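Local coordinates for proteasome assembly chaperone family protein (Pyrococcus furiosus DSM 3638, PDB 3WZ2), which is an archaeal homolog of proteasome-assembly chaperones and probably assists or activates proteasomes, at the interface of chains A and B. Numbering follows the deposited sequence. Chains: chain A/B, Uncharacterized protein.

The interface of chains A and B. Residues chain A 60-61, 68-69; chain B 161-162, 164-165.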
loop_
_atom_site.group_PDB
_atom_site.type_symbol
_atom_site.label_atom_id
_atom_site.label_comp_id
_atom_site.label_asym_id
_atom_site.label_seq_id
_atom_site.Cartn_x
_atom_site.Cartn_y
_atom_site.Cartn_z
ATOM N N MET A 60 7.723 10.477 -18.221
ATOM C CA MET A 60 7.407 11.554 -19.172
ATOM C C MET A 60 8.684 12.276 -19.578
ATOM O O MET A 60 9.642 12.307 -18.810
ATOM C CB MET A 60 6.423 12.555 -18.600
ATOM C CG MET A 60 7.008 13.418 -17.516
ATOM S SD MET A 60 5.709 14.450 -16.811
ATOM C CE MET A 60 4.841 13.202 -15.886
ATOM N N SER A 61 8.664 12.874 -20.765
ATOM C CA SER A 61 9.488 13.998 -21.089
ATOM C C SER A 61 8.611 15.185 -21.445
ATOM O O SER A 61 7.611 15.045 -22.128
ATOM C CB SER A 61 10.387 13.680 -22.277
ATOM O OG SER A 61 11.323 12.701 -21.958
ATOM N N PRO A 68 13.998 17.326 -25.305
ATOM C CA PRO A 68 13.365 16.642 -24.183
ATOM C C PRO A 68 13.934 17.062 -22.840
ATOM O O PRO A 68 15.130 17.233 -22.704
ATOM C CB PRO A 68 13.640 15.174 -24.453
ATOM C CG PRO A 68 14.760 15.144 -25.408
ATOM C CD PRO A 68 14.740 16.414 -26.181
ATOM N N THR A 69 13.055 17.231 -21.869
ATOM C CA THR A 69 13.451 17.688 -20.551
ATOM C C THR A 69 12.624 16.939 -19.498
ATOM O O THR A 69 11.457 16.592 -19.720
ATOM C CB THR A 69 13.260 19.206 -20.374
ATOM O OG1 THR A 69 11.880 19.475 -20.227
ATOM C CG2 THR A 69 13.753 19.968 -21.524
ATOM N N GLY B 161 8.054 8.674 -23.711
ATOM C CA GLY B 161 8.720 9.837 -23.078
ATOM C C GLY B 161 9.924 9.463 -22.231
ATOM O O GLY B 161 10.945 10.129 -22.246
ATOM N N LYS B 162 9.794 8.395 -21.458
ATOM C CA LYS B 162 10.845 8.006 -20.533
ATOM C C LYS B 162 12.053 7.507 -21.276
ATOM O O LYS B 162 13.157 7.881 -20.973
ATOM C CB LYS B 162 10.369 6.926 -19.540
ATOM C CG LYS B 162 11.338 6.714 -18.366
ATOM C CD LYS B 162 11.313 7.932 -17.444
ATOM C CE LYS B 162 12.461 8.016 -16.469
ATOM N NZ LYS B 162 12.348 6.996 -15.413
ATOM N N LEU B 164 12.900 8.099 -24.434
ATOM C CA LEU B 164 13.540 9.211 -25.136
ATOM C C LEU B 164 14.603 9.832 -24.228
ATOM O O LEU B 164 15.755 10.001 -24.624
ATOM C CB LEU B 164 12.501 10.256 -25.520
ATOM C CG LEU B 164 12.987 11.565 -26.116
ATOM C CD1 LEU B 164 13.696 11.298 -27.424
ATOM C CD2 LEU B 164 11.825 12.519 -26.298
ATOM N N TRP B 165 14.205 10.149 -22.999
ATOM C CA TRP B 165 15.063 10.888 -22.070
ATOM C C TRP B 165 16.196 9.949 -21.580
ATOM O O TRP B 165 17.383 10.305 -21.662
ATOM C CB TRP B 165 14.250 11.460 -20.902
ATOM C CG TRP B 165 15.135 12.053 -19.783
ATOM C CD1 TRP B 165 15.382 11.509 -18.561
ATOM C CD2 TRP B 165 15.865 13.266 -19.837
ATOM N NE1 TRP B 165 16.225 12.307 -17.853
ATOM C CE2 TRP B 165 16.554 13.394 -18.617
ATOM C CE3 TRP B 165 16.004 14.258 -20.791
ATOM C CZ2 TRP B 165 17.354 14.496 -18.319
ATOM C CZ3 TRP B 165 16.811 15.367 -20.505
ATOM C CH2 TRP B 165 17.492 15.469 -19.286
#
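The hydroxyl OG of A:Ser61 donates a hydrogen bond of 2.6 Å to the backbone carbonyl O of B:Gly161, joining a strand of one subunit to a helix of the other. The hydroxyl approaches from above the carbonyl plane, 36° out of it and off the lone-pair direction, and meets the C=O at 131°. A:Ser61 reaches the oxygen because its OG points away from its own carbonyl carbon and lies beside its backbone N (chi1 -67°). Glycine suits the helix here: with no side chain, it lets the backbone of A:Met60 pass at 4.1 Å, measured between the C atoms of A:Met60 and B:Gly161. The same hydroxyl lies 3.4 Å from CB of B:Trp165, one helical turn further on. Were A:Ser61 replaced by an alanine, the B:Gly161 carbonyl would probably lose its donor from across the interface, and strand and helix their polar tie. Beyond the serine, B:Leu164 takes the proline ring of A:Pro68, and B:Trp165 the carbonyl end of the same residue. CD2 of B:Leu164 packs against the ring at CB, 3.7 Å away, the two side chains crossing at about a right angle; the compact, rigid ring and the branched leucine make a small apolar patch. With CG anti to its backbone N (chi1 171°), B:Trp165 turns the CE3-CZ3 rim of its benzene ring to the carbonyl O of A:Pro68, CZ3 lying 3.3 Å from that O in a carbon-oxygen contact, and its broad indole also brushes CA of A:Thr69. In the fold, strands 60-64 and 67-69 of chain A, joined by a tight turn, lie against helix 158-169 of chain B. The patch is part of an A-B interface that is not an exact two-fold; the deposited assembly holds five copies, although the coordinates alone do not show that this is the assembly in the cell.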